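PDB 6HU8: transcriptional regulator ComR from Streptococcus vestibularis F0396, which regulates competence as a peptide-responsive transcription factor of the RNPP family, probably binding DNA through a helix-turn-helix domain joined to a tetratricopeptide-repeat domain. Local coordinates for residues Asp5-Gly8 against Leu9-Lys12; Glu105-Tyr108 against Asn109-Asp113; Leu164-Asp167 against Tyr168-His172; Val249-Leu252 against Glu253-Glu257. One frame throughout, in Å; residues are numbered along the deposited sequence.

In the fold
The four contacts are single helical stretches taken in chain order along an elongated, all-helical monomer. Contact 1, on helix 3-17, lies at the end that carries the helix-turn-helix region and probably binds DNA; the other three lie in the ComR tetratricopeptide region. Contacts 1 and 2 have centres 23 Å apart and come within about 9 Å at their nearest atoms without touching. Contact 3 is the most central, about 6 Å from the centre of the chain, and lies 22 Å, centre to centre, from both contact 2 and contact 4. Contacts 1 and 4, 53 Å apart between centres, mark opposite sides of the molecule. The structure is the apo form, with no signalling peptide bound.

Contact 1. Residues Asp5-Gly8 against Leu9-Lys12; sequences DSIG and LRIK
I7 and I11, one helical turn apart, form the tightly packed part of this contact on helix 3-17. CG2 of I7 lies 3.9 Å from CD1 of I11, and the two side chains cross at a slant. In I11, chi1 of -71° sets CG1 beside its own backbone N, from where CG1 and CD1 lean over the carbonyl oxygen of I7. That oxygen also receives the amide of I11 in a nearly straight bond (I11 N to I7 O 3.0 Å, 168° at the hydrogen). The amides of L9, R10 and K12 continue the alpha-helical i to i+4 pattern.

On the more open flank R10 folds back along the helix toward S6. Its chain bends at chi3 (-139°), which lays one face of the guanidinium over O of S6, off toward the rim of the group, while CG1 of I7 meets the edge in its plane. NH1 is 3.7 Å from CB of S6. Between the side chains of S6 and R10 there is only van der Waals approach, and the polar ends of both turn to D70: NH2 of R10 makes a salt bridge with its carboxylate and OG of S6 a hydrogen bond, so one acidic group gathers both. The exposed L9 sends its branched end away from the preceding turn, and K12 reaches on to a salt bridge with E16.

The buried side of the helix faces the rest of the helix-turn-helix region: I11 packs on L37 and I40 of helix 34-41 and on L52 and I55 of helix 49-59, whereas I7 touches P47 and I72 in loops.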
loop_
_atom_site.group_PDB
_atom_site.type_symbol
_atom_site.label_atom_id
_atom_site.label_comp_id
_atom_site.label_asym_id
_atom_site.label_seq_id
_atom_site.Cartn_x
_atom_site.Cartn_y
_atom_site.Cartn_z
ATOM N N ASP A 5 19.574 -8.987 17.580
ATOM C CA ASP A 5 21.019 -8.866 17.808
ATOM C C ASP A 5 21.754 -10.127 17.383
ATOM O O ASP A 5 22.776 -10.051 16.708
ATOM C CB ASP A 5 21.340 -8.594 19.280
ATOM C CG ASP A 5 20.878 -7.225 19.753
ATOM O OD1 ASP A 5 20.745 -6.297 18.923
ATOM O OD2 ASP A 5 20.656 -7.083 20.977
ATOM N N SER A 6 21.241 -11.293 17.785
ATOM C CA SER A 6 21.982 -12.536 17.556
ATOM C C SER A 6 21.975 -12.906 16.080
ATOM O O SER A 6 23.014 -13.262 15.513
ATOM C CB SER A 6 21.417 -13.684 18.405
ATOM O OG SER A 6 20.043 -13.879 18.113
ATOM N N ILE A 7 20.808 -12.819 15.454
ATOM C CA ILE A 7 20.706 -13.064 14.019
ATOM C C ILE A 7 21.564 -12.062 13.221
ATOM O O ILE A 7 22.358 -12.469 12.378
ATOM C CB ILE A 7 19.230 -13.008 13.546
ATOM C CG1 ILE A 7 18.463 -14.207 14.117
ATOM C CG2 ILE A 7 19.146 -13.016 12.029
ATOM C CD1 ILE A 7 16.981 -14.174 13.837
ATOM N N GLY A 8 21.412 -10.769 13.487
ATOM C CA GLY A 8 22.266 -9.768 12.851
ATOM C C GLY A 8 23.765 -10.076 12.957
ATOM O O GLY A 8 24.515 -9.981 11.981
ATOM N N LEU A 9 24.224 -10.464 14.139
ATOM C CA LEU A 9 25.649 -10.746 14.317
ATOM C C LEU A 9 26.079 -12.019 13.581
ATOM O O LEU A 9 27.190 -12.095 13.080
ATOM C CB LEU A 9 25.989 -10.854 15.802
ATOM C CG LEU A 9 27.430 -11.202 16.158
ATOM C CD1 LEU A 9 28.406 -10.058 15.789
ATOM C CD2 LEU A 9 27.509 -11.566 17.636
ATOM N N ARG A 10 25.200 -13.011 13.486
ATOM C CA ARG A 10 25.541 -14.219 12.726
ATOM C C ARG A 10 25.708 -13.912 11.250
ATOM O O ARG A 10 26.623 -14.407 10.596
ATOM C CB ARG A 10 24.478 -15.299 12.909
ATOM C CG ARG A 10 24.741 -16.182 14.102
ATOM C CD ARG A 10 23.682 -17.242 14.244
ATOM N NE ARG A 10 23.307 -17.427 15.645
ATOM C CZ ARG A 10 22.153 -17.030 16.178
ATOM N NH1 ARG A 10 21.918 -17.252 17.467
ATOM N NH2 ARG A 10 21.224 -16.427 15.429
ATOM N N ILE A 11 24.807 -13.091 10.728
ATOM C CA ILE A 11 24.885 -12.668 9.346
ATOM C C ILE A 11 26.160 -11.873 9.107
ATOM O O ILE A 11 26.897 -12.121 8.143
ATOM C CB ILE A 11 23.664 -11.819 8.962
ATOM C CG1 ILE A 11 22.406 -12.702 8.887
ATOM C CG2 ILE A 11 23.911 -11.111 7.648
ATOM C CD1 ILE A 11 21.094 -11.900 8.812
ATOM N N LYS A 12 26.402 -10.908 9.988
ATOM C CA LYS A 12 27.565 -10.049 9.867
ATOM C C LYS A 12 28.867 -10.839 9.980
ATOM O O LYS A 12 29.823 -10.582 9.230
ATOM C CB LYS A 12 27.528 -8.947 10.930
ATOM C CG LYS A 12 28.697 -7.960 10.846
ATOM C CD LYS A 12 28.399 -6.718 11.671
ATOM C CE LYS A 12 29.397 -6.525 12.799
ATOM N NZ LYS A 12 30.638 -5.838 12.337
#

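Contact 2. Residues Glu105-Tyr108 against Asn109-Asp113; sequences EDVY and NQFFD
Y108 and F112 meet on the surface near the C-terminal end of helix 94-111, with the CB of F112 set squarely over the tyrosine ring. CB is 3.6 Å from the centroid of the Y108 ring and only 13° off its normal, a CH-pi contact. The phenylalanine ring itself is slid aside: its plane is nearly parallel to that of Y108, yet the centroids are 5.3 Å apart and the rings barely overlap. Both torsions matter here. Y108 carries CG opposite its backbone N (chi1 175°), swinging the ring alongside the following turn, while F112 holds CG between its N and carbonyl carbon, so that its ring edge comes up to O of Y108.

Toward this end of the tetratricopeptide-region helix the i to i+4 pattern weakens at F111. N109 and Q110 still donate to the carbonyls of E105 and D106, but F111 N bonds mainly to Y108 O, approaching from well above the carbonyl plane, and keeps only a weak bond to V107 O. F112 retains the pattern, its N 2.8 Å from the same Y108 O, which so serves two amides. V107 and F111, on the side facing helix 76-87, touch loosely through CG1 and CD2.

On another flank Q110 stretches out beyond CG and brings NE2 2.8 Å from OD1 of D106. This hydrogen bond reaches the carboxylate from above its plane, although the oxygen lies in the plane of the amide. N109 runs beside E105, ND2 3.5 Å from CG of E105, with the amide and carboxylate planes turned 63° apart.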
loop_
_atom_site.group_PDB
_atom_site.type_symbol
_atom_site.label_atom_id
_atom_site.label_comp_id
_atom_site.label_asym_id
_atom_site.label_seq_id
_atom_site.Cartn_x
_atom_site.Cartn_y
_atom_site.Cartn_z
ATOM N N GLU A 105 -2.908 -0.203 16.448
ATOM C CA GLU A 105 -2.210 -0.088 17.722
ATOM C C GLU A 105 -2.149 -1.424 18.443
ATOM O O GLU A 105 -1.115 -1.806 19.016
ATOM C CB GLU A 105 -2.895 0.954 18.600
ATOM C CG GLU A 105 -2.348 1.033 20.007
ATOM C CD GLU A 105 -2.936 2.201 20.776
ATOM O OE1 GLU A 105 -2.976 3.318 20.216
ATOM O OE2 GLU A 105 -3.366 2.003 21.931
ATOM N N ASP A 106 -3.267 -2.138 18.384
ATOM C CA ASP A 106 -3.416 -3.425 19.037
ATOM C C ASP A 106 -2.442 -4.454 18.445
ATOM O O ASP A 106 -1.682 -5.105 19.169
ATOM C CB ASP A 106 -4.872 -3.889 18.898
ATOM C CG ASP A 106 -5.223 -5.016 19.842
ATOM O OD1 ASP A 106 -4.373 -5.374 20.689
ATOM O OD2 ASP A 106 -6.357 -5.538 19.736
ATOM N N VAL A 107 -2.472 -4.586 17.122
ATOM C CA VAL A 107 -1.591 -5.510 16.416
ATOM C C VAL A 107 -0.126 -5.184 16.680
ATOM O O VAL A 107 0.671 -6.083 16.938
ATOM C CB VAL A 107 -1.829 -5.480 14.895
ATOM C CG1 VAL A 107 -0.832 -6.383 14.192
ATOM C CG2 VAL A 107 -3.264 -5.889 14.561
ATOM N N TYR A 108 0.226 -3.903 16.618
ATOM C CA TYR A 108 1.599 -3.497 16.874
ATOM C C TYR A 108 2.011 -3.915 18.290
ATOM O O TYR A 108 3.045 -4.536 18.479
ATOM C CB TYR A 108 1.785 -1.987 16.685
ATOM C CG TYR A 108 3.180 -1.498 17.053
ATOM C CD1 TYR A 108 4.210 -1.470 16.115
ATOM C CD2 TYR A 108 3.461 -1.061 18.339
ATOM C CE1 TYR A 108 5.473 -1.013 16.451
ATOM C CE2 TYR A 108 4.708 -0.618 18.686
ATOM C CZ TYR A 108 5.715 -0.596 17.745
ATOM O OH TYR A 108 6.957 -0.150 18.119
ATOM N N ASN A 109 1.185 -3.596 19.278
ATOM C CA ASN A 109 1.492 -3.941 20.662
ATOM C C ASN A 109 1.678 -5.439 20.885
ATOM O O ASN A 109 2.517 -5.859 21.689
ATOM C CB ASN A 109 0.392 -3.415 21.578
ATOM C CG ASN A 109 0.453 -1.916 21.746
ATOM O OD1 ASN A 109 1.531 -1.313 21.674
ATOM N ND2 ASN A 109 -0.698 -1.302 21.983
ATOM N N GLN A 110 0.902 -6.239 20.162
ATOM C CA GLN A 110 0.923 -7.685 20.342
ATOM C C GLN A 110 2.067 -8.388 19.622
ATOM O O GLN A 110 2.419 -9.508 19.984
ATOM C CB GLN A 110 -0.395 -8.289 19.862
ATOM C CG GLN A 110 -1.606 -7.880 20.696
ATOM C CD GLN A 110 -2.825 -8.742 20.415
ATOM O OE1 GLN A 110 -2.754 -9.973 20.448
ATOM N NE2 GLN A 110 -3.948 -8.098 20.133
ATOM N N PHE A 111 2.641 -7.754 18.600
ATOM C CA PHE A 111 3.569 -8.466 17.721
ATOM C C PHE A 111 4.819 -7.717 17.290
ATOM O O PHE A 111 5.663 -8.298 16.615
ATOM C CB PHE A 111 2.833 -8.923 16.459
ATOM C CG PHE A 111 1.738 -9.904 16.735
ATOM C CD1 PHE A 111 2.037 -11.211 17.080
ATOM C CD2 PHE A 111 0.414 -9.515 16.680
ATOM C CE1 PHE A 111 1.026 -12.119 17.352
ATOM C CE2 PHE A 111 -0.607 -10.422 16.951
ATOM C CZ PHE A 111 -0.299 -11.721 17.286
ATOM N N PHE A 112 4.958 -6.455 17.684
ATOM C CA PHE A 112 6.029 -5.613 17.148
ATOM C C PHE A 112 7.422 -6.243 17.269
ATOM O O PHE A 112 8.328 -5.928 16.485
ATOM C CB PHE A 112 6.040 -4.251 17.852
ATOM C CG PHE A 112 6.705 -4.280 19.199
ATOM C CD1 PHE A 112 5.987 -4.639 20.331
ATOM C CD2 PHE A 112 8.046 -3.959 19.330
ATOM C CE1 PHE A 112 6.598 -4.684 21.564
ATOM C CE2 PHE A 112 8.670 -3.996 20.563
ATOM C CZ PHE A 112 7.946 -4.357 21.684
ATOM N N ASP A 113 7.602 -7.124 18.255
ATOM C CA ASP A 113 8.939 -7.639 18.543
ATOM C C ASP A 113 9.287 -8.889 17.729
ATOM O O ASP A 113 10.418 -9.367 17.783
ATOM C CB ASP A 113 9.115 -7.940 20.049
ATOM C CG ASP A 113 10.599 -7.954 20.469
ATOM O OD1 ASP A 113 11.385 -7.175 19.886
ATOM O OD2 ASP A 113 10.993 -8.748 21.359
#

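Contact 3. Residues Leu164-Asp167 against Tyr168-His172; sequences LVID and YYFYH
From L164 to Y171 the backbone of helix 160-173 runs as regular alpha-helix across the contact, each amide from Y168 to Y171 donating to the carbonyl four residues earlier. The bond from F170 N to I166 O, 3.1 Å long, is nearly straight at 171°, and Y169 N meets V165 O in the carbonyl plane.

I166 and F170 are the side chains that touch across the turn. They run side by side in the same direction, and the CG2 branch of I166 reaches CE2 of F170 at 3.4 Å and CZ at 3.7 Å, a close apolar fit. With chi1 at -67°, the phenylalanine keeps CG beside its own N, and one face of its ring comes over O of I166; CD2 is 3.3 Å from that oxygen. I187 of helix 181-192 packs on both residues. Y168 and Y169 instead swing away from the preceding turn, Y168 meeting Y145 edge to face and Y169 stacking on F149, both on helix 139-152.

H172 turns its imidazole back along the helix. ND1 donates to O of Y168 at 2.7 Å, with the oxygen in the imidazole plane but the nitrogen above the carbonyl plane, and CE1 sits over the rim of the Y168 ring.

Several polar ends find partners outside the turn: Y168 OH is bonded to N128, and H172 NE2 to E142 OE2. D167 lies close to D209, and one of these two carboxylates may be protonated. With its two nitrogens held by a carbonyl and a carboxylate, the imidazole has its rotation fixed, and the acidic partner would probably favour a positively charged ring.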
loop_
_atom_site.group_PDB
_atom_site.type_symbol
_atom_site.label_atom_id
_atom_site.label_comp_id
_atom_site.label_asym_id
_atom_site.label_seq_id
_atom_site.Cartn_x
_atom_site.Cartn_y
_atom_site.Cartn_z
ATOM N N LEU A 164 0.624 -1.505 -0.423
ATOM C CA LEU A 164 0.544 -0.498 0.624
ATOM C C LEU A 164 1.724 0.486 0.543
ATOM O O LEU A 164 1.558 1.671 0.812
ATOM C CB LEU A 164 0.459 -1.163 1.999
ATOM C CG LEU A 164 -0.878 -1.899 2.197
ATOM C CD1 LEU A 164 -0.904 -2.681 3.498
ATOM C CD2 LEU A 164 -2.044 -0.942 2.149
ATOM N N VAL A 165 2.911 0.000 0.190
ATOM C CA VAL A 165 4.027 0.908 -0.072
ATOM C C VAL A 165 3.621 1.866 -1.198
ATOM O O VAL A 165 3.873 3.077 -1.149
ATOM C CB VAL A 165 5.312 0.139 -0.466
ATOM C CG1 VAL A 165 6.383 1.106 -0.949
ATOM C CG2 VAL A 165 5.820 -0.723 0.709
ATOM N N ILE A 166 2.992 1.305 -2.219
ATOM C CA ILE A 166 2.548 2.094 -3.368
ATOM C C ILE A 166 1.478 3.101 -2.932
ATOM O O ILE A 166 1.399 4.211 -3.462
ATOM C CB ILE A 166 2.013 1.184 -4.501
ATOM C CG1 ILE A 166 3.169 0.403 -5.126
ATOM C CG2 ILE A 166 1.286 2.010 -5.580
ATOM C CD1 ILE A 166 2.748 -0.602 -6.177
ATOM N N ASP A 167 0.669 2.729 -1.947
ATOM C CA ASP A 167 -0.267 3.684 -1.366
ATOM C C ASP A 167 0.488 4.873 -0.735
ATOM O O ASP A 167 0.128 6.042 -0.957
ATOM C CB ASP A 167 -1.148 2.988 -0.328
ATOM C CG ASP A 167 -2.516 3.613 -0.211
ATOM O OD1 ASP A 167 -2.765 4.649 -0.872
ATOM O OD2 ASP A 167 -3.339 3.058 0.545
ATOM N N TYR A 168 1.545 4.579 0.026
ATOM C CA TYR A 168 2.335 5.628 0.686
ATOM C C TYR A 168 2.995 6.539 -0.349
ATOM O O TYR A 168 3.134 7.760 -0.140
ATOM C CB TYR A 168 3.402 5.016 1.600
ATOM C CG TYR A 168 3.818 5.886 2.766
ATOM C CD1 TYR A 168 2.868 6.568 3.526
ATOM C CD2 TYR A 168 5.160 6.007 3.129
ATOM C CE1 TYR A 168 3.246 7.356 4.605
ATOM C CE2 TYR A 168 5.549 6.784 4.210
ATOM C CZ TYR A 168 4.591 7.458 4.941
ATOM O OH TYR A 168 4.978 8.222 6.012
ATOM N N TYR A 169 3.407 5.945 -1.463
ATOM C CA TYR A 169 3.964 6.716 -2.573
ATOM C C TYR A 169 2.932 7.727 -3.094
ATOM O O TYR A 169 3.218 8.925 -3.173
ATOM C CB TYR A 169 4.443 5.778 -3.694
ATOM C CG TYR A 169 4.582 6.456 -5.049
ATOM C CD1 TYR A 169 5.480 7.515 -5.238
ATOM C CD2 TYR A 169 3.825 6.034 -6.138
ATOM C CE1 TYR A 169 5.605 8.143 -6.479
ATOM C CE2 TYR A 169 3.937 6.665 -7.388
ATOM C CZ TYR A 169 4.829 7.715 -7.544
ATOM O OH TYR A 169 4.949 8.335 -8.766
ATOM N N PHE A 170 1.729 7.260 -3.429
ATOM C CA PHE A 170 0.668 8.162 -3.888
ATOM C C PHE A 170 0.379 9.245 -2.854
ATOM O O PHE A 170 0.132 10.408 -3.202
ATOM C CB PHE A 170 -0.608 7.376 -4.212
ATOM C CG PHE A 170 -0.460 6.464 -5.393
ATOM C CD1 PHE A 170 0.308 6.852 -6.488
ATOM C CD2 PHE A 170 -1.074 5.229 -5.415
ATOM C CE1 PHE A 170 0.459 6.027 -7.593
ATOM C CE2 PHE A 170 -0.931 4.395 -6.524
ATOM C CZ PHE A 170 -0.154 4.791 -7.605
ATOM N N TYR A 171 0.436 8.856 -1.581
ATOM C CA TYR A 171 0.288 9.790 -0.468
ATOM C C TYR A 171 1.324 10.920 -0.509
ATOM O O TYR A 171 1.037 12.028 -0.061
ATOM C CB TYR A 171 0.392 9.030 0.845
ATOM C CG TYR A 171 0.080 9.810 2.104
ATOM C CD1 TYR A 171 -1.202 10.278 2.357
ATOM C CD2 TYR A 171 1.057 10.015 3.075
ATOM C CE1 TYR A 171 -1.501 10.963 3.534
ATOM C CE2 TYR A 171 0.773 10.692 4.251
ATOM C CZ TYR A 171 -0.508 11.166 4.478
ATOM O OH TYR A 171 -0.795 11.842 5.646
ATOM N N HIS A 172 2.517 10.642 -1.037
ATOM C CA HIS A 172 3.532 11.692 -1.226
ATOM C C HIS A 172 3.109 12.707 -2.295
ATOM O O HIS A 172 3.498 13.878 -2.250
ATOM C CB HIS A 172 4.891 11.111 -1.648
ATOM C CG HIS A 172 5.672 10.502 -0.533
ATOM N ND1 HIS A 172 5.208 9.433 0.203
ATOM C CD2 HIS A 172 6.892 10.806 -0.030
ATOM C CE1 HIS A 172 6.108 9.108 1.117
ATOM N NE2 HIS A 172 7.143 9.922 0.991
#

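Contact 4. Residues Val249-Leu252 against Glu253-Glu257; sequences VYIL and EAKYE
Helix 246-261 belongs to the all-helical tetratricopeptide region of ComR, and this contact spans two successive turns near its middle. The amides of E253, A254, K255 and Y256 each bond to the carbonyl four residues back; Y256 N to L252 O, for example, is 3.0 Å.

I251 and K255 lie alongside each other, pointing the same way. CG2 of I251 is 3.9 Å from CD of K255, the lysine methylene touching the branch. Bends at chi2, chi3 and chi4 then carry NZ onward to a hydrogen bond with Y271 OH and to salt bridges with E293 and D297, two carboxylates that would balance its charge. Y250 and E253 are also neighbours running in one direction: OE2 of E253 comes 4.0 Å from CD1 of Y250, with carboxylate and ring planes 23° apart. CB of A254 rests on the preceding turn, 3.3 Å from O of I251.

Around the axis, four other helices contact this one. V249 and Y250 pack on helix 226-240, L252 enters an apolar patch of M211, A214 and I218 on helix 200-219, A254 meets Y271 on helix 264-279, and I251 touches K289 and T290 on helix 285-296.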
loop_
_atom_site.group_PDB
_atom_site.type_symbol
_atom_site.label_atom_id
_atom_site.label_comp_id
_atom_site.label_asym_id
_atom_site.label_seq_id
_atom_site.Cartn_x
_atom_site.Cartn_y
_atom_site.Cartn_z
ATOM N N VAL A 249 -16.536 5.474 -7.204
ATOM C CA VAL A 249 -15.985 5.251 -8.539
ATOM C C VAL A 249 -16.729 6.074 -9.585
ATOM O O VAL A 249 -16.116 6.750 -10.421
ATOM C CB VAL A 249 -16.029 3.752 -8.908
ATOM C CG1 VAL A 249 -15.503 3.542 -10.312
ATOM C CG2 VAL A 249 -15.192 2.939 -7.904
ATOM N N TYR A 250 -18.056 6.030 -9.544
ATOM C CA TYR A 250 -18.849 6.815 -10.492
ATOM C C TYR A 250 -18.747 8.330 -10.258
ATOM O O TYR A 250 -18.919 9.127 -11.196
ATOM C CB TYR A 250 -20.302 6.346 -10.457
ATOM C CG TYR A 250 -20.423 5.007 -11.140
ATOM C CD1 TYR A 250 -20.236 4.897 -12.508
ATOM C CD2 TYR A 250 -20.679 3.856 -10.418
ATOM C CE1 TYR A 250 -20.317 3.681 -13.145
ATOM C CE2 TYR A 250 -20.751 2.628 -11.048
ATOM C CZ TYR A 250 -20.578 2.556 -12.417
ATOM O OH TYR A 250 -20.652 1.339 -13.050
ATOM N N ILE A 251 -18.452 8.735 -9.029
ATOM C CA ILE A 251 -18.226 10.159 -8.758
ATOM C C ILE A 251 -16.966 10.631 -9.493
ATOM O O ILE A 251 -16.979 11.685 -10.141
ATOM C CB ILE A 251 -18.092 10.444 -7.238
ATOM C CG1 ILE A 251 -19.447 10.312 -6.534
ATOM C CG2 ILE A 251 -17.490 11.836 -6.988
ATOM C CD1 ILE A 251 -19.354 10.432 -4.998
ATOM N N LEU A 252 -15.886 9.855 -9.408
ATOM C CA LEU A 252 -14.648 10.167 -10.143
ATOM C C LEU A 252 -14.866 10.192 -11.654
ATOM O O LEU A 252 -14.353 11.083 -12.334
ATOM C CB LEU A 252 -13.531 9.163 -9.817
ATOM C CG LEU A 252 -12.825 9.293 -8.470
ATOM C CD1 LEU A 252 -12.113 7.979 -8.106
ATOM C CD2 LEU A 252 -11.810 10.448 -8.530
ATOM N N GLU A 253 -15.607 9.222 -12.189
ATOM C CA GLU A 253 -15.892 9.233 -13.625
ATOM C C GLU A 253 -16.708 10.479 -14.020
ATOM O O GLU A 253 -16.533 11.044 -15.113
ATOM C CB GLU A 253 -16.632 7.958 -14.061
ATOM C CG GLU A 253 -16.662 7.813 -15.588
ATOM C CD GLU A 253 -17.285 6.526 -16.080
ATOM O OE1 GLU A 253 -17.550 6.437 -17.295
ATOM O OE2 GLU A 253 -17.498 5.599 -15.269
ATOM N N ALA A 254 -17.594 10.913 -13.127
ATOM C CA ALA A 254 -18.352 12.133 -13.353
ATOM C C ALA A 254 -17.450 13.371 -13.396
ATOM O O ALA A 254 -17.623 14.239 -14.262
ATOM C CB ALA A 254 -19.422 12.293 -12.275
ATOM N N LYS A 255 -16.500 13.445 -12.469
ATOM C CA LYS A 255 -15.583 14.580 -12.384
ATOM C C LYS A 255 -14.678 14.642 -13.610
ATOM O O LYS A 255 -14.365 15.727 -14.112
ATOM C CB LYS A 255 -14.752 14.505 -11.092
ATOM C CG LYS A 255 -15.456 15.175 -9.900
ATOM C CD LYS A 255 -15.137 14.505 -8.590
ATOM C CE LYS A 255 -15.016 15.517 -7.455
ATOM N NZ LYS A 255 -16.181 16.412 -7.266
ATOM N N TYR A 256 -14.264 13.474 -14.086
ATOM C CA TYR A 256 -13.514 13.361 -15.337
ATOM C C TYR A 256 -14.297 13.916 -16.547
ATOM O O TYR A 256 -13.777 14.748 -17.322
ATOM C CB TYR A 256 -13.135 11.895 -15.575
ATOM C CG TYR A 256 -12.607 11.634 -16.965
ATOM C CD1 TYR A 256 -11.311 12.001 -17.321
ATOM C CD2 TYR A 256 -13.410 11.035 -17.929
ATOM C CE1 TYR A 256 -10.830 11.770 -18.602
ATOM C CE2 TYR A 256 -12.943 10.806 -19.203
ATOM C CZ TYR A 256 -11.657 11.178 -19.535
ATOM O OH TYR A 256 -11.203 10.939 -20.805
ATOM N N GLU A 257 -15.538 13.455 -16.710
ATOM C CA GLU A 257 -16.398 13.927 -17.799
ATOM C C GLU A 257 -16.622 15.438 -17.728
ATOM O O GLU A 257 -16.564 16.131 -18.745
ATOM C CB GLU A 257 -17.749 13.195 -17.792
ATOM C CG GLU A 257 -17.657 11.740 -18.186
ATOM C CD GLU A 257 -17.277 11.533 -19.653
ATOM O OE1 GLU A 257 -16.927 10.380 -20.008
ATOM O OE2 GLU A 257 -17.340 12.506 -20.450
#